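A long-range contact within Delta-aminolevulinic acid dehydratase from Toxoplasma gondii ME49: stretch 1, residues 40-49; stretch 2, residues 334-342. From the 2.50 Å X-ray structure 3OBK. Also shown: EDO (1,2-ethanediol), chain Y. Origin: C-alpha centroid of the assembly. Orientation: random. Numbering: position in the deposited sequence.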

# COMPACT_ATOMS: atom_id res chain seq x y z
N LEU A 40 12.63 -22.30 -8.15
CA LEU A 40 13.13 -23.47 -8.88
C LEU A 40 13.76 -22.97 -10.17
O LEU A 40 13.31 -21.98 -10.73
N VAL A 41 14.82 -23.62 -10.62
CA VAL A 41 15.46 -23.27 -11.87
C VAL A 41 15.26 -24.44 -12.79
O VAL A 41 15.42 -25.58 -12.38
N LYS A 42 14.93 -24.16 -14.04
CA LYS A 42 14.85 -25.18 -15.07
C LYS A 42 15.63 -24.73 -16.30
O LYS A 42 15.84 -23.53 -16.48
N PRO A 43 16.08 -25.67 -17.14
CA PRO A 43 16.81 -25.32 -18.33
C PRO A 43 16.06 -24.38 -19.29
O PRO A 43 16.66 -23.50 -19.88
N SER A 44 14.75 -24.59 -19.46
CA SER A 44 13.98 -23.78 -20.40
C SER A 44 13.70 -22.34 -19.91
O SER A 44 13.02 -21.57 -20.62
N SER A 45 14.21 -22.00 -18.71
CA SER A 45 14.23 -20.64 -18.24
C SER A 45 15.59 -19.98 -18.55
O SER A 45 15.79 -18.81 -18.26
N LEU A 46 16.51 -20.70 -19.19
CA LEU A 46 17.81 -20.14 -19.53
C LEU A 46 17.89 -19.76 -21.02
O LEU A 46 17.39 -20.48 -21.88
N ILE A 47 18.51 -18.61 -21.28
CA ILE A 47 18.80 -18.12 -22.61
C ILE A 47 20.31 -18.22 -22.82
O ILE A 47 21.10 -17.74 -21.98
N TYR A 48 20.73 -18.80 -23.94
CA TYR A 48 22.14 -19.04 -24.18
C TYR A 48 22.65 -18.06 -25.24
O TYR A 48 22.19 -18.09 -26.39
N PRO A 49 23.59 -17.18 -24.87
CA PRO A 49 24.05 -16.21 -25.85
C PRO A 49 25.33 -16.63 -26.57
O PRO A 49 26.30 -17.02 -25.91
N ALA A 334 24.57 -21.21 -19.72
CA ALA A 334 23.27 -21.85 -19.92
C ALA A 334 23.44 -23.29 -20.31
O ALA A 334 22.87 -24.17 -19.68
N LYS A 335 24.27 -23.54 -21.32
CA LYS A 335 24.48 -24.92 -21.75
C LYS A 335 25.06 -25.74 -20.61
O LYS A 335 24.65 -26.88 -20.36
N GLU A 336 26.01 -25.17 -19.91
CA GLU A 336 26.70 -25.95 -18.92
C GLU A 336 25.76 -26.28 -17.77
O GLU A 336 25.79 -27.38 -17.24
N ALA A 337 24.90 -25.33 -17.41
CA ALA A 337 23.95 -25.58 -16.31
C ALA A 337 22.96 -26.69 -16.67
O ALA A 337 22.69 -27.63 -15.86
N ALA A 338 22.43 -26.60 -17.89
CA ALA A 338 21.44 -27.56 -18.34
C ALA A 338 22.08 -28.95 -18.35
O ALA A 338 21.47 -29.95 -17.96
N LYS A 339 23.34 -28.99 -18.75
CA LYS A 339 24.03 -30.25 -18.86
C LYS A 339 24.15 -30.87 -17.49
O LYS A 339 23.88 -32.05 -17.31
N TRP A 340 24.56 -30.08 -16.51
CA TRP A 340 24.69 -30.58 -15.17
C TRP A 340 23.36 -31.10 -14.69
O TRP A 340 23.27 -32.17 -14.08
N MET A 341 22.31 -30.35 -14.95
CA MET A 341 20.99 -30.76 -14.53
C MET A 341 20.60 -32.06 -15.21
O MET A 341 20.09 -32.97 -14.54
N VAL A 342 20.86 -32.17 -16.52
CA VAL A 342 20.46 -33.38 -17.26
C VAL A 342 21.30 -34.58 -16.85
O VAL A 342 20.78 -35.63 -16.61

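Small residues on a helix let a neighbouring strand come close, and the contact between residues 40-49 and 334-342 of this dehydratase illustrates the principle. No hydrogen bond crosses it; packing alone joins the two stretches, and the strand 46-49 and the helix run at 133° to one another. Ala334 sits against the strand, in contact with Leu46, Ile47 and Tyr48, its CB 3.8 Å from Tyr48 CB and 4.0 Å from Leu46 CB. Leu46, in the common m,t rotamer, extends CD1 along the helix to within 3.9 Å of Ala337 CB. Ile47, between these two inward residues, points away, as the alternation of a strand would have it, and offers Ala334 only its carbonyl. Tyr48 adopts chi1 t, which carries its ring over Lys335: CB of Lys335 sits 4.0 Å from the ring centroid, over one face, in a CH-pi contact. The end of the lysine side chain leads away. Further along, Pro43 CB meets Ala338 CB at 3.9 Å, while Met341, m,t,p, curls its terminal methyl against Val41 and Pro43, CE lying 3.4 Å from both Pro43 CD and Val41 O. Lys42 points away; its NZ donates to Ser45 OG (2.5 Å) and Ser44 OG (2.9 Å), fastening Lys42 to the 3-10 segment that follows. A 1,2-ethanediol, probably from the crystallisation liquor, accepts a hydrogen bond through O2 from Leu40 N at 3.1 Å, apart from the packed surface.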

# COMPACT_ATOMS: atom_id res chain seq x y z
CB LEU A 40 11.97 -24.40 -9.22
CG LEU A 40 11.36 -25.15 -8.04
CD1 LEU A 40 10.00 -25.78 -8.40
CD2 LEU A 40 12.32 -26.21 -7.52
CB VAL A 41 16.99 -23.06 -11.69
CG1 VAL A 41 17.66 -22.95 -13.00
CG2 VAL A 41 17.30 -21.86 -10.84
CB LYS A 42 13.40 -25.48 -15.42
CG LYS A 42 12.60 -24.25 -15.77
CD LYS A 42 11.18 -24.55 -16.23
CE LYS A 42 10.45 -23.30 -16.63
NZ LYS A 42 11.06 -22.48 -17.74
CB PRO A 43 17.05 -26.67 -19.02
CG PRO A 43 17.03 -27.69 -17.91
CD PRO A 43 16.05 -27.13 -16.91
CB SER A 44 12.68 -24.48 -20.76
OG SER A 44 11.75 -24.43 -19.72
CB SER A 45 13.94 -20.57 -16.72
OG SER A 45 12.60 -21.02 -16.40
CB LEU A 46 18.93 -21.12 -19.18
CG LEU A 46 18.92 -21.71 -17.76
CD1 LEU A 46 20.08 -22.68 -17.52
CD2 LEU A 46 18.88 -20.58 -16.65
CB ILE A 47 18.36 -16.64 -22.76
CG1 ILE A 47 16.89 -16.45 -22.38
CG2 ILE A 47 18.54 -16.19 -24.13
CD1 ILE A 47 16.45 -15.03 -22.31
CB TYR A 48 22.33 -20.49 -24.66
CG TYR A 48 23.75 -20.99 -24.80
CD1 TYR A 48 24.77 -20.49 -24.02
CD2 TYR A 48 24.06 -22.03 -25.68
CE1 TYR A 48 26.06 -20.97 -24.12
CE2 TYR A 48 25.37 -22.54 -25.78
CZ TYR A 48 26.36 -21.99 -24.99
OH TYR A 48 27.67 -22.39 -25.05
CB PRO A 49 24.28 -14.93 -25.01
CG PRO A 49 23.97 -15.29 -23.59
CD PRO A 49 24.06 -16.80 -23.54
CB ALA A 334 22.47 -21.12 -20.95
CB LYS A 335 25.39 -24.99 -22.96
CG LYS A 335 25.60 -26.42 -23.47
CD LYS A 335 26.58 -26.50 -24.63
CE LYS A 335 28.06 -26.59 -24.18
NZ LYS A 335 29.06 -26.41 -25.29
CB GLU A 336 27.91 -25.22 -18.42
CG GLU A 336 28.95 -26.16 -17.85
CD GLU A 336 29.96 -26.54 -18.88
OE1 GLU A 336 30.80 -25.66 -19.21
OE2 GLU A 336 29.92 -27.68 -19.36
CB ALA A 337 23.21 -24.29 -15.91
CB ALA A 338 20.87 -27.17 -19.72
CB LYS A 339 25.40 -30.06 -19.50
CG LYS A 339 26.13 -31.33 -19.87
CD LYS A 339 27.43 -30.96 -20.59
CE LYS A 339 28.43 -32.10 -20.61
NZ LYS A 339 29.78 -31.55 -20.90
CB TRP A 340 25.17 -29.50 -14.24
CG TRP A 340 26.62 -29.17 -14.38
CD1 TRP A 340 27.65 -30.05 -14.63
CD2 TRP A 340 27.22 -27.89 -14.24
NE1 TRP A 340 28.83 -29.38 -14.66
CE2 TRP A 340 28.60 -28.05 -14.42
CE3 TRP A 340 26.71 -26.62 -13.96
CZ2 TRP A 340 29.48 -26.98 -14.34
CZ3 TRP A 340 27.59 -25.56 -13.89
CH2 TRP A 340 28.96 -25.74 -14.07
CB MET A 341 19.98 -29.65 -14.82
CG MET A 341 20.10 -28.46 -13.89
SD MET A 341 18.99 -27.09 -14.28
CE MET A 341 17.46 -27.86 -13.85
CB VAL A 342 20.43 -33.16 -18.78
CG1 VAL A 342 20.20 -34.48 -19.53
CG2 VAL A 342 19.34 -32.10 -19.15
C1 EDO Y . 8.20 -22.03 -8.41
O1 EDO Y . 6.85 -22.37 -8.77
C2 EDO Y . 8.85 -21.31 -9.57
O2 EDO Y . 10.10 -20.80 -9.15